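Local coordinates for protein beta sliding clamp (Bartonella birtlesii LL-WM9, PDB 6PTR) that probably tethers DNA polymerases and other proteins to DNA and makes them processive, as a ring-shaped head-to-tail homodimer around the duplex, at residues C[134-145]-C[225-234]; C[20-30]-C[212-223]. All blocks are in the same frame, centred on the assembly; numbering follows the deposited sequence.

In the fold
After strand 10-14 the chain forms helix 15-26 and the turn that follows, the first half of contact 2. It then completes the N-terminal domain and enters the central domain through strand 136-141 and helix 142-152, where contact 1 begins. Helix 211-221 returns to 20-30 and closes contact 2, a loop of 181 intervening residues; strand 228-233 follows at once and closes the shorter loop of contact 1. The two loops therefore cross. Contact 1 holds the first strand of the central domain at the border of its sheet, while contact 2 ties that domain to the N-terminal one. Their centres lie about 17 Å apart, bridged where Leu145 packs on Leu217 and Leu221.

Contact 1 of 2, residues C[134-145]-C[225-234]; sequences FGCRFFLSASKL and IDGDVCIELS
An antiparallel strand pair at the edge of an eight-stranded sheet joins Cys136–Ser141 to Asp228–Leu233. Six backbone hydrogen bonds alternate along it in the hydrogen-bonded pairs Cys136–Leu233, Phe138–Ile231 and Leu140–Val229. The most linear runs from Val229 N to Leu140 O (2.6 Å, 178° at the hydrogen). Gly135 and Cys136 both face Leu233, which makes a classic beta bulge where the pairing starts.

On one face, the Phe138 ring stands over Ile231: CB of Ile231 lies 4.1 Å from the ring centroid and 18° off its normal, a CH-pi contact. A chi1 of 61° puts the Phe138 ring between its own N and carbonyl carbon and brings CE1 to 3.7 Å from Leu233 CD2, which meets the ring edge. This face turns inward, where Pro198 and Val201 also touch Phe138. Strand 136-141 is the outermost strand of this sheet within the chain and leads directly into helix 142-152, with Ser141 as N-cap: its OG accepts from Lys144 N. Ala142 N still donates to Gly227 O (2.8 Å), carrying the pairing into the first helical turn, and Val229 CG2 packs against the Ala142 methyl.

The other face is more polar. Cys230 SG approaches the Phe139 ring obliquely, 4.3 Å from its centroid, and also touches Arg137 NE. Arg137 and Glu232 run side by side in the same direction, but their NE–OE2 salt bridge is long (3.9 Å). Glu232 CB meanwhile sits over a face of the Phe134 ring.

Contact 2 of 2, residues C[20-30]-C[212-223]; sequences KSLGRVHRVVE and KAVGELQKLLSE
Lys212 holds the segment leaving helix 15-26 at two points, Val28 O in the His26–Val29 turn and the Glu30 carboxylate just beyond it. From helix 211-221 its chain runs fully extended, with CG anti to the backbone N (chi1 178°), and NZ donates to Val28 O at 2.9 Å and to Glu30 OE2 at the same distance. The carboxylate oxygen is met on its syn side, though 35° out of plane. Asp56 forms a further salt bridge to this ammonium, so its positive charge is probably well balanced. Close by, Val28 packs its CG2 against Glu216 CG, with Val61 and Leu59 of strand 59-69 touching Val28 and Glu216 respectively; here Val28 and Glu216 are buried, whereas Glu30 is exposed.

Further along, Leu220 CD1 lies over one face of the Arg24 guanidinium, 3.6 Å from NE. In the plane of that group, NH2 donates to Glu223 OE1 (3.2 Å, 165° at the hydrogen). Arg24 NE is buried by the contact and has no polar partner in the model.

The side towards Lys20 and Lys219 is looser and more exposed. Lys20 NZ and Arg27 NH2 make long ion pairs with Glu223, and Arg27 NE–Glu216 OE1 is also long (3.7 Å). Between the segments two waters bridge: one links Arg24 O to Glu216 OE1, the other Arg27 NH2 to Glu216 O. Glu216 OE2 is tied instead to Lys219 NZ of its own helix, while the aliphatic part of Lys219 slides past Arg27 in the opposite direction. This salt-bridge network joins the helix 15-26 and helix 211-221 regions where N-terminal and central domains meet in the DnaN-family ring, whose helices line the inner, DNA-facing side.

Contact 1 of 2, residues C[134-145]-C[225-234]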
loop_
_atom_site.group_PDB
_atom_site.type_symbol
_atom_site.label_atom_id
_atom_site.label_comp_id
_atom_site.label_asym_id
_atom_site.label_seq_id
_atom_site.Cartn_x
_atom_site.Cartn_y
_atom_site.Cartn_z
ATOM N N PHE C 134 8.476 1.295 40.785
ATOM C CA PHE C 134 7.106 1.742 40.557
ATOM C C PHE C 134 6.340 1.830 41.867
ATOM O O PHE C 134 6.338 0.881 42.660
ATOM C CB PHE C 134 6.387 0.802 39.597
ATOM C CG PHE C 134 7.138 0.549 38.332
ATOM C CD1 PHE C 134 7.102 1.470 37.290
ATOM C CD2 PHE C 134 7.888 -0.604 38.170
ATOM C CE1 PHE C 134 7.798 1.240 36.110
ATOM C CE2 PHE C 134 8.574 -0.842 36.990
ATOM C CZ PHE C 134 8.533 0.083 35.960
ATOM N N GLY C 135 5.661 2.956 42.078
ATOM C CA GLY C 135 4.874 3.128 43.281
ATOM C C GLY C 135 3.471 2.579 43.218
ATOM O O GLY C 135 2.797 2.507 44.247
ATOM N N CYS C 136 3.009 2.203 42.026
ATOM C CA CYS C 136 1.644 1.746 41.808
ATOM C C CYS C 136 1.695 0.498 40.943
ATOM O O CYS C 136 2.422 0.468 39.948
ATOM C CB CYS C 136 0.803 2.838 41.133
ATOM S SG CYS C 136 -0.906 2.377 40.732
ATOM N N ARG C 137 0.927 -0.521 41.318
ATOM C CA ARG C 137 0.914 -1.786 40.596
ATOM C C ARG C 137 -0.486 -2.371 40.693
ATOM O O ARG C 137 -1.024 -2.502 41.795
ATOM C CB ARG C 137 1.949 -2.752 41.180
ATOM C CG ARG C 137 1.975 -4.168 40.565
ATOM C CD ARG C 137 3.190 -4.933 41.075
ATOM N NE ARG C 137 3.346 -6.242 40.448
ATOM C CZ ARG C 137 2.729 -7.343 40.865
ATOM N NH1 ARG C 137 1.906 -7.285 41.904
ATOM N NH2 ARG C 137 2.930 -8.498 40.241
ATOM N N PHE C 138 -1.087 -2.689 39.552
ATOM C CA PHE C 138 -2.432 -3.250 39.536
ATOM C C PHE C 138 -2.593 -4.056 38.253
ATOM O O PHE C 138 -1.692 -4.104 37.414
ATOM C CB PHE C 138 -3.504 -2.154 39.664
ATOM C CG PHE C 138 -3.495 -1.137 38.553
ATOM C CD1 PHE C 138 -2.594 -0.082 38.561
ATOM C CD2 PHE C 138 -4.421 -1.203 37.528
ATOM C CE1 PHE C 138 -2.600 0.867 37.552
ATOM C CE2 PHE C 138 -4.428 -0.253 36.514
ATOM C CZ PHE C 138 -3.523 0.783 36.529
ATOM N N PHE C 139 -3.741 -4.717 38.122
ATOM C CA PHE C 139 -3.999 -5.587 36.981
ATOM C C PHE C 139 -5.303 -5.191 36.306
ATOM O O PHE C 139 -6.261 -4.798 36.976
ATOM C CB PHE C 139 -4.088 -7.057 37.409
ATOM C CG PHE C 139 -2.820 -7.598 38.009
ATOM C CD1 PHE C 139 -2.509 -7.367 39.340
ATOM C CD2 PHE C 139 -1.936 -8.342 37.236
ATOM C CE1 PHE C 139 -1.328 -7.858 39.885
ATOM C CE2 PHE C 139 -0.763 -8.855 37.789
ATOM C CZ PHE C 139 -0.461 -8.600 39.103
ATOM N N LEU C 140 -5.328 -5.290 34.977
ATOM C CA LEU C 140 -6.541 -5.204 34.167
ATOM C C LEU C 140 -6.532 -6.369 33.196
ATOM O O LEU C 140 -5.468 -6.800 32.764
ATOM C CB LEU C 140 -6.622 -3.921 33.336
ATOM C CG LEU C 140 -6.870 -2.557 33.942
ATOM C CD1 LEU C 140 -6.907 -1.522 32.807
ATOM C CD2 LEU C 140 -8.181 -2.587 34.681
ATOM N N SER C 141 -7.707 -6.859 32.818
ATOM C CA SER C 141 -7.715 -7.833 31.740
ATOM C C SER C 141 -7.227 -7.173 30.464
ATOM O O SER C 141 -7.433 -5.971 30.236
ATOM C CB SER C 141 -9.108 -8.440 31.531
ATOM O OG SER C 141 -10.008 -7.505 30.960
ATOM N N ALA C 142 -6.553 -7.962 29.629
ATOM C CA ALA C 142 -6.105 -7.427 28.349
ATOM C C ALA C 142 -7.286 -6.923 27.534
ATOM O O ALA C 142 -7.198 -5.878 26.878
ATOM C CB ALA C 142 -5.330 -8.492 27.572
ATOM N N SER C 143 -8.403 -7.649 27.567
ATOM C CA SER C 143 -9.552 -7.241 26.765
ATOM C C SER C 143 -10.113 -5.914 27.255
ATOM O O SER C 143 -10.488 -5.059 26.447
ATOM C CB SER C 143 -10.621 -8.324 26.795
ATOM O OG SER C 143 -11.008 -8.562 28.130
ATOM N N LYS C 144 -10.157 -5.710 28.573
ATOM C CA LYS C 144 -10.583 -4.413 29.090
ATOM C C LYS C 144 -9.617 -3.306 28.692
ATOM O O LYS C 144 -10.052 -2.227 28.282
ATOM C CB LYS C 144 -10.731 -4.446 30.610
ATOM C CG LYS C 144 -11.369 -3.180 31.163
ATOM C CD LYS C 144 -12.794 -3.054 30.632
ATOM C CE LYS C 144 -13.539 -1.900 31.272
ATOM N NZ LYS C 144 -15.020 -2.081 31.181
ATOM N N LEU C 145 -8.306 -3.534 28.833
ATOM C CA LEU C 145 -7.343 -2.507 28.425
ATOM C C LEU C 145 -7.480 -2.185 26.945
ATOM O O LEU C 145 -7.413 -1.016 26.539
ATOM C CB LEU C 145 -5.913 -2.961 28.733
ATOM C CG LEU C 145 -4.864 -1.936 28.262
ATOM C CD1 LEU C 145 -5.019 -0.608 29.002
ATOM C CD2 LEU C 145 -3.465 -2.517 28.486
ATOM N N ILE C 225 -5.291 -10.822 23.167
ATOM C CA ILE C 225 -4.455 -11.468 24.176
ATOM C C ILE C 225 -5.317 -11.960 25.332
ATOM O O ILE C 225 -6.209 -11.250 25.813
ATOM C CB ILE C 225 -3.376 -10.485 24.667
ATOM C CG1 ILE C 225 -2.595 -9.927 23.475
ATOM C CG2 ILE C 225 -2.448 -11.159 25.671
ATOM C CD1 ILE C 225 -1.992 -11.009 22.577
ATOM N N ASP C 226 -5.040 -13.173 25.801
ATOM C CA ASP C 226 -5.744 -13.712 26.956
ATOM C C ASP C 226 -5.119 -13.226 28.262
ATOM O O ASP C 226 -3.919 -12.961 28.342
ATOM C CB ASP C 226 -5.720 -15.238 26.922
ATOM C CG ASP C 226 -6.312 -15.868 28.189
ATOM O OD1 ASP C 226 -7.510 -15.648 28.447
ATOM O OD2 ASP C 226 -5.559 -16.554 28.918
ATOM N N GLY C 227 -5.942 -13.152 29.303
ATOM C CA GLY C 227 -5.427 -12.954 30.640
ATOM C C GLY C 227 -5.234 -11.485 30.944
ATOM O O GLY C 227 -5.734 -10.593 30.258
ATOM N N ASP C 228 -4.468 -11.240 31.991
ATOM C CA ASP C 228 -4.382 -9.905 32.549
ATOM C C ASP C 228 -3.106 -9.214 32.110
ATOM O O ASP C 228 -2.121 -9.845 31.711
ATOM C CB ASP C 228 -4.444 -9.952 34.081
ATOM C CG ASP C 228 -5.778 -10.436 34.595
ATOM O OD1 ASP C 228 -6.818 -10.162 33.966
ATOM O OD2 ASP C 228 -5.788 -11.093 35.646
ATOM N N VAL C 229 -3.138 -7.895 32.206
ATOM C CA VAL C 229 -1.974 -7.054 32.028
ATOM C C VAL C 229 -1.603 -6.522 33.401
ATOM O O VAL C 229 -2.468 -6.015 34.125
ATOM C CB VAL C 229 -2.278 -5.907 31.048
ATOM C CG1 VAL C 229 -1.046 -5.043 30.788
ATOM C CG2 VAL C 229 -2.851 -6.472 29.759
ATOM N N CYS C 230 -0.337 -6.666 33.773
ATOM C CA CYS C 230 0.180 -6.037 34.983
ATOM C C CYS C 230 0.641 -4.627 34.622
ATOM O O CYS C 230 1.525 -4.453 33.772
ATOM C CB CYS C 230 1.326 -6.850 35.586
ATOM S SG CYS C 230 1.891 -6.065 37.148
ATOM N N ILE C 231 0.025 -3.616 35.234
ATOM C CA ILE C 231 0.366 -2.233 34.955
ATOM C C ILE C 231 1.094 -1.669 36.165
ATOM O O ILE C 231 0.598 -1.756 37.296
ATOM C CB ILE C 231 -0.880 -1.396 34.621
ATOM C CG1 ILE C 231 -1.578 -1.979 33.386
ATOM C CG2 ILE C 231 -0.483 0.056 34.353
ATOM C CD1 ILE C 231 -2.798 -1.188 32.954
ATOM N N GLU C 232 2.277 -1.115 35.933
ATOM C CA GLU C 232 3.086 -0.542 37.000
ATOM C C GLU C 232 3.453 0.874 36.600
ATOM O O GLU C 232 3.736 1.140 35.428
ATOM C CB GLU C 232 4.355 -1.379 37.257
ATOM C CG GLU C 232 4.094 -2.754 37.852
ATOM C CD GLU C 232 5.329 -3.612 37.840
ATOM O OE1 GLU C 232 5.738 -4.071 36.750
ATOM O OE2 GLU C 232 5.916 -3.807 38.911
ATOM N N LEU C 233 3.425 1.801 37.550
ATOM C CA LEU C 233 3.793 3.140 37.135
ATOM C C LEU C 233 4.375 3.930 38.288
ATOM O O LEU C 233 4.194 3.611 39.471
ATOM C CB LEU C 233 2.612 3.917 36.508
ATOM C CG LEU C 233 1.292 4.187 37.229
ATOM C CD1 LEU C 233 0.554 5.381 36.593
ATOM C CD2 LEU C 233 0.423 2.949 37.152
ATOM N N SER C 234 5.124 4.944 37.894
ATOM C CA SER C 234 5.585 6.043 38.724
ATOM C C SER C 234 5.160 7.323 38.022
ATOM O O SER C 234 4.385 7.297 37.060
ATOM C CB SER C 234 7.095 5.978 38.915
ATOM O OG SER C 234 7.742 6.233 37.683
HETATM O O HOH W 1 -8.130 -10.555 28.410
#

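Contact 2 of 2, residues C[20-30]-C[212-223]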
loop_
_atom_site.group_PDB
_atom_site.type_symbol
_atom_site.label_atom_id
_atom_site.label_comp_id
_atom_site.label_asym_id
_atom_site.label_seq_id
_atom_site.Cartn_x
_atom_site.Cartn_y
_atom_site.Cartn_z
ATOM N N LYS C 20 7.481 -14.787 15.091
ATOM C CA LYS C 20 6.416 -14.157 15.861
ATOM C C LYS C 20 6.981 -13.246 16.939
ATOM O O LYS C 20 6.529 -12.107 17.097
ATOM C CB LYS C 20 5.510 -15.218 16.486
ATOM C CG LYS C 20 4.300 -14.606 17.186
ATOM C CD LYS C 20 3.292 -15.658 17.625
ATOM C CE LYS C 20 2.016 -15.011 18.163
ATOM N NZ LYS C 20 1.171 -14.414 17.087
ATOM N N SER C 21 7.982 -13.726 17.685
ATOM C CA SER C 21 8.549 -12.919 18.759
ATOM C C SER C 21 9.284 -11.708 18.203
ATOM O O SER C 21 9.102 -10.581 18.687
ATOM C CB SER C 21 9.482 -13.769 19.631
ATOM O OG SER C 21 8.783 -14.871 20.208
ATOM N N LEU C 22 10.100 -11.916 17.163
ATOM C CA LEU C 22 10.787 -10.805 16.517
ATOM C C LEU C 22 9.794 -9.778 15.988
ATOM O O LEU C 22 10.053 -8.574 16.049
ATOM C CB LEU C 22 11.663 -11.322 15.373
ATOM C CG LEU C 22 12.665 -10.369 14.733
ATOM C CD1 LEU C 22 13.596 -9.754 15.776
ATOM C CD2 LEU C 22 13.458 -11.114 13.664
ATOM N N GLY C 23 8.661 -10.235 15.450
ATOM C CA GLY C 23 7.672 -9.302 14.956
ATOM C C GLY C 23 7.146 -8.393 16.045
ATOM O O GLY C 23 6.821 -7.231 15.788
ATOM N N ARG C 24 7.094 -8.897 17.278
ATOM C CA ARG C 24 6.584 -8.100 18.382
ATOM C C ARG C 24 7.566 -7.027 18.828
ATOM O O ARG C 24 7.140 -6.018 19.400
ATOM C CB ARG C 24 6.212 -9.010 19.552
ATOM C CG ARG C 24 4.907 -9.794 19.308
ATOM C CD ARG C 24 4.608 -10.809 20.412
ATOM N NE ARG C 24 3.292 -11.428 20.303
ATOM C CZ ARG C 24 2.829 -12.345 21.145
ATOM N NH1 ARG C 24 3.584 -12.764 22.153
ATOM N NH2 ARG C 24 1.611 -12.846 20.985
ATOM N N VAL C 25 8.872 -7.204 18.598
ATOM C CA VAL C 25 9.823 -6.256 19.178
ATOM C C VAL C 25 10.381 -5.301 18.129
ATOM O O VAL C 25 10.633 -4.125 18.420
ATOM C CB VAL C 25 10.972 -6.978 19.909
ATOM C CG1 VAL C 25 10.406 -7.962 20.915
ATOM C CG2 VAL C 25 11.862 -7.675 18.934
ATOM N N HIS C 26 10.531 -5.779 16.894
ATOM C CA HIS C 26 11.305 -5.032 15.910
ATOM C C HIS C 26 10.650 -3.712 15.531
ATOM O O HIS C 26 11.357 -2.763 15.179
ATOM C CB HIS C 26 11.554 -5.897 14.659
ATOM C CG HIS C 26 10.462 -5.845 13.640
ATOM N ND1 HIS C 26 9.272 -6.531 13.779
ATOM C CD2 HIS C 26 10.391 -5.213 12.444
ATOM C CE1 HIS C 26 8.508 -6.302 12.725
ATOM N NE2 HIS C 26 9.161 -5.502 11.903
ATOM N N ARG C 27 9.318 -3.617 15.591
ATOM C CA ARG C 27 8.673 -2.398 15.117
ATOM C C ARG C 27 8.920 -1.192 16.023
ATOM O O ARG C 27 8.563 -0.072 15.641
ATOM C CB ARG C 27 7.162 -2.617 14.932
ATOM C CG ARG C 27 6.547 -3.823 15.647
ATOM C CD ARG C 27 5.054 -3.980 15.267
ATOM N NE ARG C 27 4.263 -4.656 16.300
ATOM C CZ ARG C 27 3.672 -5.840 16.157
ATOM N NH1 ARG C 27 3.768 -6.503 15.010
ATOM N NH2 ARG C 27 2.976 -6.363 17.162
ATOM N N VAL C 28 9.523 -1.390 17.195
ATOM C CA VAL C 28 9.867 -0.282 18.077
ATOM C C VAL C 28 11.038 0.500 17.503
ATOM O O VAL C 28 11.170 1.714 17.727
ATOM C CB VAL C 28 10.148 -0.851 19.481
ATOM C CG1 VAL C 28 11.015 0.074 20.307
ATOM C CG2 VAL C 28 8.828 -1.084 20.155
ATOM N N VAL C 29 11.873 -0.169 16.713
ATOM C CA VAL C 29 13.006 0.484 16.082
ATOM C C VAL C 29 12.505 1.507 15.075
ATOM O O VAL C 29 11.619 1.226 14.255
ATOM C CB VAL C 29 13.913 -0.569 15.429
ATOM C CG1 VAL C 29 15.000 0.107 14.614
ATOM C CG2 VAL C 29 14.495 -1.476 16.493
ATOM N N GLU C 30 13.050 2.714 15.144
ATOM C CA GLU C 30 12.718 3.732 14.163
ATOM C C GLU C 30 13.561 3.522 12.910
ATOM O O GLU C 30 14.769 3.284 12.992
ATOM C CB GLU C 30 12.952 5.128 14.742
ATOM C CG GLU C 30 12.014 6.211 14.210
ATOM C CD GLU C 30 10.609 6.133 14.799
ATOM O OE1 GLU C 30 9.639 6.180 14.014
ATOM O OE2 GLU C 30 10.471 6.031 16.040
ATOM N N LYS C 212 3.305 6.841 21.007
ATOM C CA LYS C 212 3.982 5.667 20.440
ATOM C C LYS C 212 3.759 4.420 21.285
ATOM O O LYS C 212 3.537 3.330 20.739
ATOM C CB LYS C 212 5.485 5.913 20.268
ATOM C CG LYS C 212 6.243 4.664 19.717
ATOM C CD LYS C 212 7.643 5.030 19.273
ATOM C CE LYS C 212 8.335 3.863 18.527
ATOM N NZ LYS C 212 9.699 4.210 18.103
ATOM N N ALA C 213 3.861 4.544 22.618
ATOM C CA ALA C 213 3.590 3.410 23.494
ATOM C C ALA C 213 2.164 2.923 23.305
ATOM O O ALA C 213 1.917 1.707 23.220
ATOM C CB ALA C 213 3.830 3.797 24.960
ATOM N N VAL C 214 1.208 3.855 23.223
ATOM C CA VAL C 214 -0.176 3.462 22.987
ATOM C C VAL C 214 -0.275 2.661 21.701
ATOM O O VAL C 214 -0.927 1.618 21.658
ATOM C CB VAL C 214 -1.102 4.689 22.943
ATOM C CG1 VAL C 214 -2.490 4.261 22.477
ATOM C CG2 VAL C 214 -1.167 5.353 24.320
ATOM N N GLY C 215 0.390 3.126 20.645
ATOM C CA GLY C 215 0.273 2.466 19.354
ATOM C C GLY C 215 0.873 1.073 19.346
ATOM O O GLY C 215 0.299 0.139 18.776
ATOM N N GLU C 216 2.017 0.902 19.994
ATOM C CA GLU C 216 2.620 -0.427 20.029
ATOM C C GLU C 216 1.823 -1.373 20.914
ATOM O O GLU C 216 1.676 -2.566 20.593
ATOM C CB GLU C 216 4.068 -0.332 20.504
ATOM C CG GLU C 216 4.948 0.413 19.522
ATOM C CD GLU C 216 4.882 -0.183 18.124
ATOM O OE1 GLU C 216 5.069 -1.415 17.976
ATOM O OE2 GLU C 216 4.610 0.578 17.180
ATOM N N LEU C 217 1.335 -0.873 22.054
ATOM C CA LEU C 217 0.477 -1.686 22.899
ATOM C C LEU C 217 -0.752 -2.132 22.124
ATOM O O LEU C 217 -1.135 -3.308 22.167
ATOM C CB LEU C 217 0.105 -0.886 24.157
ATOM C CG LEU C 217 -0.585 -1.538 25.347
ATOM C CD1 LEU C 217 0.188 -2.749 25.805
ATOM C CD2 LEU C 217 -0.694 -0.498 26.474
ATOM N N GLN C 218 -1.338 -1.218 21.347
ATOM C CA GLN C 218 -2.530 -1.543 20.578
ATOM C C GLN C 218 -2.247 -2.596 19.524
ATOM O O GLN C 218 -3.084 -3.473 19.281
ATOM C CB GLN C 218 -3.094 -0.274 19.939
ATOM C CG GLN C 218 -3.892 0.527 20.929
ATOM C CD GLN C 218 -5.300 -0.032 21.087
ATOM O OE1 GLN C 218 -5.494 -1.083 21.703
ATOM N NE2 GLN C 218 -6.283 0.659 20.506
ATOM N N LYS C 219 -1.068 -2.555 18.898
ATOM C CA LYS C 219 -0.756 -3.585 17.907
ATOM C C LYS C 219 -0.691 -4.969 18.551
ATOM O O LYS C 219 -1.145 -5.959 17.965
ATOM C CB LYS C 219 0.563 -3.276 17.201
ATOM C CG LYS C 219 0.507 -2.085 16.251
ATOM C CD LYS C 219 1.914 -1.702 15.815
ATOM C CE LYS C 219 1.932 -0.462 14.936
ATOM N NZ LYS C 219 3.333 -0.086 14.586
ATOM N N LEU C 220 -0.121 -5.060 19.753
ATOM C CA LEU C 220 -0.110 -6.347 20.437
ATOM C C LEU C 220 -1.518 -6.757 20.851
ATOM O O LEU C 220 -1.930 -7.901 20.632
ATOM C CB LEU C 220 0.814 -6.281 21.652
ATOM C CG LEU C 220 0.778 -7.560 22.492
ATOM C CD1 LEU C 220 1.324 -8.769 21.695
ATOM C CD2 LEU C 220 1.543 -7.381 23.787
ATOM N N LEU C 221 -2.273 -5.823 21.439
ATOM C CA LEU C 221 -3.620 -6.129 21.904
ATOM C C LEU C 221 -4.556 -6.517 20.762
ATOM O O LEU C 221 -5.501 -7.282 20.979
ATOM C CB LEU C 221 -4.178 -4.939 22.682
ATOM C CG LEU C 221 -3.483 -4.741 24.035
ATOM C CD1 LEU C 221 -3.933 -3.456 24.689
ATOM C CD2 LEU C 221 -3.792 -5.914 24.940
ATOM N N SER C 222 -4.316 -6.003 19.546
ATOM C CA SER C 222 -5.152 -6.357 18.401
ATOM C C SER C 222 -5.141 -7.853 18.125
ATOM O O SER C 222 -6.043 -8.360 17.446
ATOM C CB SER C 222 -4.684 -5.602 17.154
ATOM O OG SER C 222 -3.388 -6.034 16.769
ATOM N N GLU C 223 -4.145 -8.567 18.625
ATOM C CA GLU C 223 -4.104 -10.011 18.427
ATOM C C GLU C 223 -5.034 -10.769 19.373
ATOM O O GLU C 223 -5.067 -12.008 19.318
ATOM C CB GLU C 223 -2.675 -10.514 18.592
ATOM C CG GLU C 223 -1.645 -9.745 17.798
ATOM C CD GLU C 223 -0.225 -10.261 18.056
ATOM O OE1 GLU C 223 -0.078 -11.311 18.725
ATOM O OE2 GLU C 223 0.743 -9.619 17.596
HETATM O O HOH W 2 5.689 -3.319 19.485
HETATM O O HOH W 3 3.314 -4.544 19.648
#